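Local structure of putative 4-Hydroxy-2-oxoglutarate aldolase / 2-dehydro-3-deoxyphosphogluconate aldolase (Yersinia enterocolitica, 3LM7) at residues A[19-22]-A[26-29]; A[31-36]-A[235-240]; A[37-42]-A[91-96]; A[161-166]-A[219-224]. The protein belongs to an aldolase family of the TIM-barrel clan and is probably an enzyme of that kind. One frame throughout, in Å; residues are numbered along the deposited sequence.

In the fold
Contacts 3 and 4 are buried in the interior, their centres about 8 and 7 Å from the centre of the chain; contacts 1 and 2, with centres about 15 and 17 Å from it, are only partly buried. Contacts 1 and 2 share helix 24-33, which the first joins to strand 17-20 and the second to helix 234-247. Contacts 1, 3 and 4 all reach the parallel sheet. The chemistry follows the position: one hydrogen bond from a side-chain amide and small methyls at contact 1, mainly apolar touches, without a hydrogen bond across, at contact 2, a leucine among polar side chains at contact 3, and lysine, histidine and tyrosine at contact 4, with Asn96 bonded to Lys163 between the last two.

Contact 1: residues A[19-22]-A[26-29]; sequences VLAG and NARA
Ala21 and Ala27 bring their CA atoms to within 5.0 Å of each other where the chain leaves strand 17-20, passes through a short turn and starts up helix 24-33. The one polar link across this turn is made by Asn26. Its CG stands opposite the backbone N, with chi1 at -176°, and this swings the amide back from the helix toward the end of the strand. Asn26 OD1 then takes the N-H of Gly22 at 2.8 Å from Gly22 N, and the bond is nearly straight, 168° at the hydrogen. The donor lies in the plane of the side-chain carbonyl, on a lone pair. Asn26 OD1 also lies 3.6 Å from Ala21 CA. Beside it the two alanines meet methyl to methyl, Ala21 CB to Ala27 CB at 3.8 Å. Val40 of the next strand and Tyr60 of helix 50-63 touch both alanines, which places the pair in the layer between the sheet and its outer helices, within the beta-alpha-beta unit 17-43. The other end of the amide is also engaged, since Asn26 ND2 bonds to Thr232 O, while Thr232 OG1 bonds to Leu20 O. With a backbone donor on its oxygen and a backbone acceptor on its nitrogen, the buried amide has both polar ends satisfied and its flip is fixed, tying the strand end, the first helix and the region of Thr232 together.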
loop_
_atom_site.group_PDB
_atom_site.type_symbol
_atom_site.label_atom_id
_atom_site.label_comp_id
_atom_site.label_asym_id
_atom_site.label_seq_id
_atom_site.Cartn_x
_atom_site.Cartn_y
_atom_site.Cartn_z
ATOM N N VAL A 19 11.696 -9.256 15.342
ATOM C CA VAL A 19 12.155 -10.334 16.223
ATOM C C VAL A 19 12.969 -9.644 17.259
ATOM O O VAL A 19 13.378 -8.494 17.066
ATOM C CB VAL A 19 13.027 -11.439 15.407
ATOM C CG1 VAL A 19 12.256 -11.980 14.201
ATOM C CG2 VAL A 19 14.329 -10.801 14.869
ATOM N N LEU A 20 13.218 -10.298 18.381
ATOM C CA LEU A 20 13.965 -9.687 19.474
ATOM C C LEU A 20 15.463 -9.962 19.371
ATOM O O LEU A 20 15.862 -11.000 18.886
ATOM C CB LEU A 20 13.482 -10.269 20.821
ATOM C CG LEU A 20 12.010 -10.014 21.145
ATOM C CD1 LEU A 20 11.653 -10.639 22.502
ATOM C CD2 LEU A 20 11.600 -8.474 21.047
ATOM N N ALA A 21 16.279 -9.061 19.892
ATOM C CA ALA A 21 17.722 -9.328 19.988
ATOM C C ALA A 21 18.062 -9.731 21.403
ATOM O O ALA A 21 17.576 -9.131 22.349
ATOM C CB ALA A 21 18.549 -8.086 19.559
ATOM N N GLY A 22 18.934 -10.715 21.570
ATOM C CA GLY A 22 19.361 -11.041 22.940
ATOM C C GLY A 22 20.664 -10.332 23.312
ATOM O O GLY A 22 21.100 -10.415 24.474
ATOM N N ASN A 26 23.979 -10.262 18.628
ATOM C CA ASN A 26 22.791 -10.998 18.096
ATOM C C ASN A 26 22.006 -10.110 17.141
ATOM O O ASN A 26 21.563 -10.563 16.073
ATOM C CB ASN A 26 21.920 -11.534 19.256
ATOM C CG ASN A 26 20.726 -12.395 18.771
ATOM O OD1 ASN A 26 19.633 -12.350 19.354
ATOM N ND2 ASN A 26 20.944 -13.174 17.695
ATOM N N ALA A 27 21.813 -8.836 17.527
ATOM C CA ALA A 27 21.131 -7.899 16.618
ATOM C C ALA A 27 21.845 -7.857 15.247
ATOM O O ALA A 27 21.230 -7.938 14.190
ATOM C CB ALA A 27 21.061 -6.480 17.260
ATOM N N ARG A 28 23.176 -7.723 15.255
ATOM C CA ARG A 28 23.924 -7.697 13.966
ATOM C C ARG A 28 23.676 -8.954 13.124
ATOM O O ARG A 28 23.452 -8.871 11.895
ATOM C CB ARG A 28 25.429 -7.482 14.260
ATOM C CG ARG A 28 26.324 -7.083 13.081
ATOM C CD ARG A 28 27.799 -7.027 13.615
ATOM N NE ARG A 28 27.753 -7.065 15.089
ATOM C CZ ARG A 28 28.313 -6.180 15.910
ATOM N NH1 ARG A 28 29.040 -5.169 15.426
ATOM N NH2 ARG A 28 28.165 -6.334 17.224
ATOM N N ALA A 29 23.729 -10.117 13.775
ATOM C CA ALA A 29 23.583 -11.415 13.085
ATOM C C ALA A 29 22.175 -11.509 12.496
ATOM O O ALA A 29 21.983 -12.057 11.389
ATOM C CB ALA A 29 23.793 -12.525 14.109
#

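Contact 2: residues A[31-36]-A[235-240]; sequences YQAAEG and EDVKTL
Val237 meets Ala33 and Ala34 through CG1 alone: chi1 of 168° sets that methyl opposite the backbone N and sends it out from helix 234-247, the last of the chain, to the end of helix 24-33, the first. Val237 CG1 lies 3.8 Å from Ala34 CB and 4.0 Å from Ala33 CB, and also 3.7 Å from Ala34 N. The small methyls let the helices come close, with Ala33 CA and Lys238 CA 5.3 Å apart. Lys238 approaches with its backbone, Lys238 CA 4.1 Å from Ala33 O, while its chain runs away from the contact to a salt bridge with Asp242. Helix 24-33 finishes here in a Schellman motif. Glu35 turns to positive phi, 57°, and two bonds lead back into the last turn, Gly36 N to Tyr31 O and Glu35 N to Gln32 O, both 2.9 Å; the chain then goes off toward strand 38-43. No hydrogen bond joins the two segments, so what holds them at this point is close apolar fit of one valine methyl on two alanines; a salt bridge from Glu35 to Lys245 farther along helix 234-247 adds a charged link.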
loop_
_atom_site.group_PDB
_atom_site.type_symbol
_atom_site.label_atom_id
_atom_site.label_comp_id
_atom_site.label_asym_id
_atom_site.label_seq_id
_atom_site.Cartn_x
_atom_site.Cartn_y
_atom_site.Cartn_z
ATOM N N TYR A 31 20.123 -8.994 11.680
ATOM C CA TYR A 31 19.999 -8.021 10.594
ATOM C C TYR A 31 20.653 -8.544 9.311
ATOM O O TYR A 31 20.091 -8.439 8.208
ATOM C CB TYR A 31 20.646 -6.678 11.040
ATOM C CG TYR A 31 20.399 -5.557 10.095
ATOM C CD1 TYR A 31 19.100 -5.014 9.924
ATOM C CD2 TYR A 31 21.451 -4.986 9.400
ATOM C CE1 TYR A 31 18.885 -3.916 9.062
ATOM C CE2 TYR A 31 21.252 -3.912 8.561
ATOM C CZ TYR A 31 19.977 -3.383 8.375
ATOM O OH TYR A 31 19.848 -2.336 7.482
ATOM N N GLN A 32 21.817 -9.181 9.476
ATOM C CA GLN A 32 22.436 -9.827 8.363
ATOM C C GLN A 32 21.554 -10.914 7.785
ATOM O O GLN A 32 21.361 -10.974 6.579
ATOM C CB GLN A 32 23.784 -10.483 8.786
ATOM C CG GLN A 32 24.478 -11.144 7.561
ATOM C CD GLN A 32 25.869 -11.617 7.855
ATOM O OE1 GLN A 32 26.120 -12.280 8.872
ATOM N NE2 GLN A 32 26.782 -11.316 6.954
ATOM N N ALA A 33 21.062 -11.797 8.637
ATOM C CA ALA A 33 20.337 -13.007 8.184
ATOM C C ALA A 33 19.036 -12.623 7.484
ATOM O O ALA A 33 18.584 -13.262 6.514
ATOM C CB ALA A 33 20.091 -13.925 9.338
ATOM N N ALA A 34 18.439 -11.527 7.943
ATOM C CA ALA A 34 17.226 -11.033 7.257
ATOM C C ALA A 34 17.501 -10.211 5.995
ATOM O O ALA A 34 16.533 -9.710 5.356
ATOM C CB ALA A 34 16.404 -10.153 8.277
ATOM N N GLU A 35 18.779 -9.994 5.642
ATOM C CA GLU A 35 19.111 -9.097 4.506
ATOM C C GLU A 35 18.520 -7.701 4.755
ATOM O O GLU A 35 18.071 -7.045 3.815
ATOM C CB GLU A 35 18.617 -9.661 3.157
ATOM C CG GLU A 35 19.423 -10.982 2.845
ATOM C CD GLU A 35 19.007 -11.723 1.622
ATOM O OE1 GLU A 35 18.135 -11.284 0.841
ATOM O OE2 GLU A 35 19.594 -12.797 1.455
ATOM N N GLY A 36 18.541 -7.288 6.029
ATOM C CA GLY A 36 17.968 -6.018 6.446
ATOM C C GLY A 36 16.439 -5.918 6.566
ATOM O O GLY A 36 15.973 -4.875 7.033
ATOM N N GLU A 235 19.657 -18.566 12.043
ATOM C CA GLU A 235 19.188 -19.473 10.979
ATOM C C GLU A 235 17.610 -19.554 10.877
ATOM O O GLU A 235 17.033 -19.800 9.776
ATOM C CB GLU A 235 19.802 -20.871 11.134
ATOM C CG GLU A 235 19.436 -21.632 12.453
ATOM C CD GLU A 235 20.286 -21.252 13.715
ATOM O OE1 GLU A 235 20.913 -20.131 13.798
ATOM O OE2 GLU A 235 20.268 -22.085 14.683
ATOM N N ASP A 236 16.946 -19.321 12.015
ATOM C CA ASP A 236 15.467 -19.231 12.030
ATOM C C ASP A 236 15.006 -17.940 11.291
ATOM O O ASP A 236 13.967 -17.898 10.662
ATOM C CB ASP A 236 14.920 -19.275 13.462
ATOM C CG ASP A 236 15.018 -20.679 14.112
ATOM O OD1 ASP A 236 15.551 -21.607 13.469
ATOM O OD2 ASP A 236 14.585 -20.816 15.274
ATOM N N VAL A 237 15.788 -16.883 11.406
ATOM C CA VAL A 237 15.473 -15.659 10.701
ATOM C C VAL A 237 15.651 -15.899 9.203
ATOM O O VAL A 237 14.840 -15.463 8.366
ATOM C CB VAL A 237 16.381 -14.491 11.250
ATOM C CG1 VAL A 237 16.314 -13.274 10.374
ATOM C CG2 VAL A 237 15.981 -14.146 12.658
ATOM N N LYS A 238 16.725 -16.583 8.820
ATOM C CA LYS A 238 16.857 -16.926 7.360
ATOM C C LYS A 238 15.657 -17.761 6.830
ATOM O O LYS A 238 15.193 -17.531 5.690
ATOM C CB LYS A 238 18.201 -17.612 7.109
ATOM C CG LYS A 238 18.660 -17.504 5.689
ATOM C CD LYS A 238 18.310 -18.721 4.971
ATOM C CE LYS A 238 19.019 -18.739 3.594
ATOM N NZ LYS A 238 18.580 -20.035 2.953
ATOM N N THR A 239 15.178 -18.734 7.620
ATOM C CA THR A 239 14.070 -19.596 7.211
ATOM C C THR A 239 12.811 -18.697 7.013
ATOM O O THR A 239 12.027 -18.854 6.054
ATOM C CB THR A 239 13.766 -20.677 8.313
ATOM O OG1 THR A 239 14.900 -21.541 8.436
ATOM C CG2 THR A 239 12.553 -21.519 7.984
ATOM N N LEU A 240 12.621 -17.756 7.938
ATOM C CA LEU A 240 11.527 -16.766 7.775
ATOM C C LEU A 240 11.661 -15.914 6.526
ATOM O O LEU A 240 10.716 -15.799 5.729
ATOM C CB LEU A 240 11.434 -15.862 9.017
ATOM C CG LEU A 240 11.011 -16.648 10.249
ATOM C CD1 LEU A 240 11.309 -15.810 11.576
ATOM C CD2 LEU A 240 9.546 -17.172 10.228
#

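Contact 3: residues A[37-42]-A[91-96]; sequences HVLVGV and QPQHVN
Leu39 spreads its two methyls over neighbouring residues, CD1 on His94 and CD2 on Gln93. Leu39 CD1 lies against His94 CB and the near part of the ring, CG and CD2, at 3.8 Å from both CB and CG, and comes to the imidazole obliquely. The two side chains run at about a right angle. His94 holds CG opposite its backbone N, chi1 -173°, which leaves CB, CG and CD2 of the histidine within reach of the leucine methyl. The other methyl, Leu39 CD2, sits 3.7 Å from Gln93 CB and 3.4 Å from Gln93 OE1; the glutamine chain, extended beyond CG, passes the leucine at a slant, with CB and OE1 both against CD2. That oxygen has a stronger partner in a water, which donates to Gln93 OE1 at 2.8 Å and to Val38 O at 2.9 Å. The water thus bridges the glutamine to the backbone just before Leu39, and Gln93 NE2 bonds to Lys5 O, so both ends of the amide are held. The imidazole is fixed likewise: His94 ND1 bonds to Ser69 OG and NE2 to Glu191 OE1. Leu39 thus packs beside polar groups whose bonds go to other partners. Strands 38-43 and 94-95 are not neighbours; strand 68-71 runs between them, and the closest CA atoms, those of Leu39 and His94, are 7.4 Å apart. Leu39 also touches Ser69, so the two side chains meet across the intervening strand, as inward-pointing residues do in the interior of a parallel beta barrel of the TIM type.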
loop_
_atom_site.group_PDB
_atom_site.type_symbol
_atom_site.label_atom_id
_atom_site.label_comp_id
_atom_site.label_asym_id
_atom_site.label_seq_id
_atom_site.Cartn_x
_atom_site.Cartn_y
_atom_site.Cartn_z
ATOM N N HIS A 37 15.679 -6.944 6.152
ATOM C CA HIS A 37 14.189 -6.872 6.161
ATOM C C HIS A 37 13.614 -7.284 7.545
ATOM O O HIS A 37 12.765 -8.195 7.671
ATOM C CB HIS A 37 13.563 -7.729 5.040
ATOM C CG HIS A 37 14.087 -7.384 3.687
ATOM N ND1 HIS A 37 13.891 -6.147 3.100
ATOM C CD2 HIS A 37 14.836 -8.108 2.814
ATOM C CE1 HIS A 37 14.498 -6.127 1.919
ATOM N NE2 HIS A 37 15.095 -7.293 1.739
ATOM N N VAL A 38 14.055 -6.541 8.555
ATOM C CA VAL A 38 13.774 -6.870 9.933
ATOM C C VAL A 38 13.846 -5.608 10.771
ATOM O O VAL A 38 14.555 -4.656 10.458
ATOM C CB VAL A 38 14.742 -7.960 10.463
ATOM C CG1 VAL A 38 16.260 -7.423 10.555
ATOM C CG2 VAL A 38 14.302 -8.532 11.768
ATOM N N LEU A 39 13.038 -5.636 11.810
ATOM C CA LEU A 39 13.087 -4.729 12.912
ATOM C C LEU A 39 13.493 -5.561 14.140
ATOM O O LEU A 39 12.914 -6.634 14.444
ATOM C CB LEU A 39 11.701 -4.101 13.142
ATOM C CG LEU A 39 11.240 -3.233 11.964
ATOM C CD1 LEU A 39 9.686 -3.071 12.037
ATOM C CD2 LEU A 39 12.008 -1.875 12.056
ATOM N N VAL A 40 14.536 -5.098 14.818
ATOM C CA VAL A 40 15.088 -5.791 15.933
ATOM C C VAL A 40 14.586 -5.192 17.206
ATOM O O VAL A 40 14.800 -3.966 17.433
ATOM C CB VAL A 40 16.651 -5.625 15.843
ATOM C CG1 VAL A 40 17.295 -6.169 17.062
ATOM C CG2 VAL A 40 17.139 -6.309 14.575
ATOM N N GLY A 41 13.850 -5.980 18.003
ATOM C CA GLY A 41 13.217 -5.478 19.248
ATOM C C GLY A 41 14.176 -5.367 20.406
ATOM O O GLY A 41 14.928 -6.308 20.687
ATOM N N VAL A 42 14.187 -4.216 21.069
ATOM C CA VAL A 42 14.939 -4.036 22.313
ATOM C C VAL A 42 13.936 -3.484 23.325
ATOM O O VAL A 42 13.162 -2.600 23.006
ATOM C CB VAL A 42 16.089 -3.032 22.121
ATOM C CG1 VAL A 42 16.929 -2.846 23.468
ATOM C CG2 VAL A 42 17.009 -3.575 20.940
ATOM N N GLN A 91 14.263 8.018 18.087
ATOM C CA GLN A 91 13.744 8.101 16.705
ATOM C C GLN A 91 14.011 6.828 15.924
ATOM O O GLN A 91 14.691 6.863 14.860
ATOM C CB GLN A 91 14.378 9.304 15.965
ATOM C CG GLN A 91 14.057 10.630 16.663
ATOM C CD GLN A 91 12.637 11.091 16.301
ATOM O OE1 GLN A 91 12.283 11.154 15.137
ATOM N NE2 GLN A 91 11.848 11.452 17.312
ATOM N N PRO A 92 13.444 5.704 16.381
ATOM C CA PRO A 92 13.611 4.435 15.705
ATOM C C PRO A 92 12.709 4.317 14.494
ATOM O O PRO A 92 11.935 5.274 14.177
ATOM C CB PRO A 92 13.128 3.424 16.775
ATOM C CG PRO A 92 11.896 4.135 17.348
ATOM C CD PRO A 92 12.415 5.617 17.453
ATOM N N GLN A 93 12.766 3.143 13.835
ATOM C CA GLN A 93 11.852 2.844 12.740
ATOM C C GLN A 93 10.488 2.374 13.230
ATOM O O GLN A 93 9.511 2.481 12.494
ATOM C CB GLN A 93 12.419 1.776 11.792
ATOM C CG GLN A 93 13.499 2.435 10.866
ATOM C CD GLN A 93 14.258 1.376 10.065
ATOM O OE1 GLN A 93 13.885 0.203 10.077
ATOM N NE2 GLN A 93 15.367 1.789 9.388
ATOM N N HIS A 94 10.419 1.910 14.459
ATOM C CA HIS A 94 9.215 1.212 14.913
ATOM C C HIS A 94 9.050 1.323 16.418
ATOM O O HIS A 94 10.058 1.224 17.168
ATOM C CB HIS A 94 9.339 -0.305 14.555
ATOM C CG HIS A 94 8.084 -1.073 14.840
ATOM N ND1 HIS A 94 7.883 -1.736 16.025
ATOM C CD2 HIS A 94 6.958 -1.266 14.096
ATOM C CE1 HIS A 94 6.710 -2.347 15.986
ATOM N NE2 HIS A 94 6.124 -2.064 14.833
ATOM N N VAL A 95 7.784 1.467 16.872
ATOM C CA VAL A 95 7.524 1.586 18.297
ATOM C C VAL A 95 6.339 0.675 18.625
ATOM O O VAL A 95 5.333 0.723 17.907
ATOM C CB VAL A 95 7.092 3.055 18.647
ATOM C CG1 VAL A 95 6.586 3.215 20.134
ATOM C CG2 VAL A 95 8.271 4.080 18.322
ATOM N N ASN A 96 6.458 -0.144 19.671
ATOM C CA ASN A 96 5.342 -0.933 20.135
ATOM C C ASN A 96 4.589 -0.083 21.156
ATOM O O ASN A 96 5.192 0.355 22.152
ATOM C CB ASN A 96 5.809 -2.206 20.853
ATOM C CG ASN A 96 6.333 -3.273 19.867
ATOM O OD1 ASN A 96 5.552 -4.006 19.233
ATOM N ND2 ASN A 96 7.639 -3.302 19.697
HETATM O O HOH W 1 13.972 -2.317 8.868
#

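Contact 4: residues A[161-166]-A[219-224]; sequences SVKFFP and HIYSSI
Lys163 reaches across His219 at about a right angle, so that CE lies over one face of the imidazole. Lys163 CE is 4.2 Å from the centroid of the His219 ring and 26° off the normal, a CH-pi contact whose nearest ring atom is His219 CE1, 3.8 Å from Lys163 CE. The lysine starts out with CG opposite its backbone N and bends at chi3, -109°, which carries NZ past the ring. There Lys163 NZ bonds to Asn96 OD1 and, at 2.7 Å, to a water that also lies 2.5 Å from Tyr221 OH. Tyr221 comes to the edge of the imidazole, with CZ in the plane of that ring, and Tyr221 OH and His219 ND1 are hydrogen-bonded at 2.5 Å. The water in turn sits in the plane of the tyrosine ring. The other nitrogen, His219 NE2, bonds to Glu191 OE1, the oxygen that also meets His94 NE2, so both ring nitrogens are bonded, while Lys163 CE lies over one face. Strand 161-164 and the loop 219-224 thus meet, with Asn96 and Glu191, in a buried polar cluster inside the barrel, consistent with the active-site region that TIM-barrel enzymes carry at the C-terminal ends of the strands.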
loop_
_atom_site.group_PDB
_atom_site.type_symbol
_atom_site.label_atom_id
_atom_site.label_comp_id
_atom_site.label_asym_id
_atom_site.label_seq_id
_atom_site.Cartn_x
_atom_site.Cartn_y
_atom_site.Cartn_z
ATOM N N SER A 161 -0.454 1.123 12.666
ATOM C CA SER A 161 -0.797 -0.320 12.525
ATOM C C SER A 161 -1.528 -0.870 13.738
ATOM O O SER A 161 -1.448 -0.338 14.865
ATOM C CB SER A 161 0.460 -1.179 12.307
ATOM O OG SER A 161 1.328 -1.022 13.415
ATOM N N VAL A 162 -2.197 -1.972 13.507
ATOM C CA VAL A 162 -2.783 -2.723 14.614
ATOM C C VAL A 162 -1.770 -3.797 15.025
ATOM O O VAL A 162 -1.303 -4.556 14.150
ATOM C CB VAL A 162 -4.054 -3.460 14.095
ATOM C CG1 VAL A 162 -4.505 -4.679 15.022
ATOM C CG2 VAL A 162 -5.188 -2.430 13.812
ATOM N N LYS A 163 -1.461 -3.888 16.336
ATOM C CA LYS A 163 -0.767 -5.083 16.798
ATOM C C LYS A 163 -1.872 -5.992 17.374
ATOM O O LYS A 163 -2.599 -5.557 18.251
ATOM C CB LYS A 163 0.231 -4.749 17.908
ATOM C CG LYS A 163 0.832 -6.081 18.401
ATOM C CD LYS A 163 1.549 -5.979 19.734
ATOM C CE LYS A 163 3.035 -6.130 19.441
ATOM N NZ LYS A 163 3.804 -5.652 20.657
ATOM N N PHE A 164 -2.121 -7.147 16.768
ATOM C CA PHE A 164 -3.220 -7.976 17.184
ATOM C C PHE A 164 -2.596 -9.040 18.056
ATOM O O PHE A 164 -1.902 -9.915 17.544
ATOM C CB PHE A 164 -3.890 -8.581 15.966
ATOM C CG PHE A 164 -5.229 -9.242 16.235
ATOM C CD1 PHE A 164 -6.259 -8.557 16.839
ATOM C CD2 PHE A 164 -5.447 -10.549 15.827
ATOM C CE1 PHE A 164 -7.498 -9.166 17.048
ATOM C CE2 PHE A 164 -6.742 -11.189 16.051
ATOM C CZ PHE A 164 -7.713 -10.506 16.619
ATOM N N PHE A 165 -2.898 -8.988 19.348
ATOM C CA PHE A 165 -2.173 -9.774 20.325
ATOM C C PHE A 165 -3.081 -10.007 21.508
ATOM O O PHE A 165 -3.799 -9.081 21.888
ATOM C CB PHE A 165 -0.953 -8.957 20.805
ATOM C CG PHE A 165 -0.208 -9.623 21.933
ATOM C CD1 PHE A 165 0.689 -10.652 21.675
ATOM C CD2 PHE A 165 -0.408 -9.185 23.262
ATOM C CE1 PHE A 165 1.392 -11.282 22.745
ATOM C CE2 PHE A 165 0.272 -9.749 24.308
ATOM C CZ PHE A 165 1.176 -10.841 24.055
ATOM N N PRO A 166 -3.015 -11.163 22.153
ATOM C CA PRO A 166 -2.242 -12.407 21.846
ATOM C C PRO A 166 -2.995 -13.256 20.835
ATOM O O PRO A 166 -4.197 -13.573 20.993
ATOM C CB PRO A 166 -2.154 -13.125 23.214
ATOM C CG PRO A 166 -3.625 -12.784 23.833
ATOM C CD PRO A 166 -3.731 -11.250 23.462
ATOM N N HIS A 219 5.392 -10.628 14.197
ATOM C CA HIS A 219 6.343 -10.690 15.287
ATOM C C HIS A 219 6.616 -12.141 15.597
ATOM O O HIS A 219 5.672 -12.897 15.701
ATOM C CB HIS A 219 5.745 -10.017 16.538
ATOM C CG HIS A 219 5.598 -8.542 16.383
ATOM N ND1 HIS A 219 6.159 -7.655 17.272
ATOM C CD2 HIS A 219 4.981 -7.796 15.430
ATOM C CE1 HIS A 219 5.866 -6.416 16.892
ATOM N NE2 HIS A 219 5.134 -6.470 15.795
ATOM N N ILE A 220 7.898 -12.507 15.738
ATOM C CA ILE A 220 8.268 -13.903 16.015
ATOM C C ILE A 220 9.286 -13.940 17.145
ATOM O O ILE A 220 10.372 -13.441 17.012
ATOM C CB ILE A 220 8.851 -14.637 14.764
ATOM C CG1 ILE A 220 8.078 -14.278 13.468
ATOM C CG2 ILE A 220 8.838 -16.156 15.034
ATOM C CD1 ILE A 220 8.551 -12.947 12.791
ATOM N N TYR A 221 8.879 -14.478 18.275
ATOM C CA TYR A 221 9.590 -14.295 19.528
ATOM C C TYR A 221 10.055 -15.682 20.020
ATOM O O TYR A 221 10.887 -16.287 19.375
ATOM C CB TYR A 221 8.693 -13.608 20.555
ATOM C CG TYR A 221 8.322 -12.160 20.218
ATOM C CD1 TYR A 221 9.135 -11.352 19.410
ATOM C CD2 TYR A 221 7.196 -11.597 20.754
ATOM C CE1 TYR A 221 8.773 -9.994 19.089
ATOM C CE2 TYR A 221 6.858 -10.233 20.503
ATOM C CZ TYR A 221 7.653 -9.462 19.676
ATOM O OH TYR A 221 7.305 -8.137 19.475
ATOM N N SER A 222 9.487 -16.207 21.109
ATOM C CA SER A 222 10.188 -17.303 21.801
ATOM C C SER A 222 10.382 -18.568 20.938
ATOM O O SER A 222 11.288 -19.336 21.211
ATOM C CB SER A 222 9.473 -17.660 23.123
ATOM O OG SER A 222 8.199 -18.185 22.819
ATOM N N SER A 223 9.525 -18.807 19.928
ATOM C CA SER A 223 9.640 -19.985 19.119
ATOM C C SER A 223 10.982 -20.006 18.313
ATOM O O SER A 223 11.409 -21.043 17.827
ATOM C CB SER A 223 8.471 -20.023 18.134
ATOM O OG SER A 223 8.601 -18.912 17.282
ATOM N N ILE A 224 11.611 -18.847 18.157
ATOM C CA ILE A 224 12.933 -18.758 17.451
ATOM C C ILE A 224 14.078 -18.305 18.318
ATOM O O ILE A 224 15.134 -17.888 17.809
ATOM C CB ILE A 224 12.846 -17.896 16.154
ATOM C CG1 ILE A 224 12.460 -16.444 16.444
ATOM C CG2 ILE A 224 11.875 -18.564 15.111
ATOM C CD1 ILE A 224 12.597 -15.532 15.294
HETATM O O HOH W 2 5.617 -7.565 21.165
#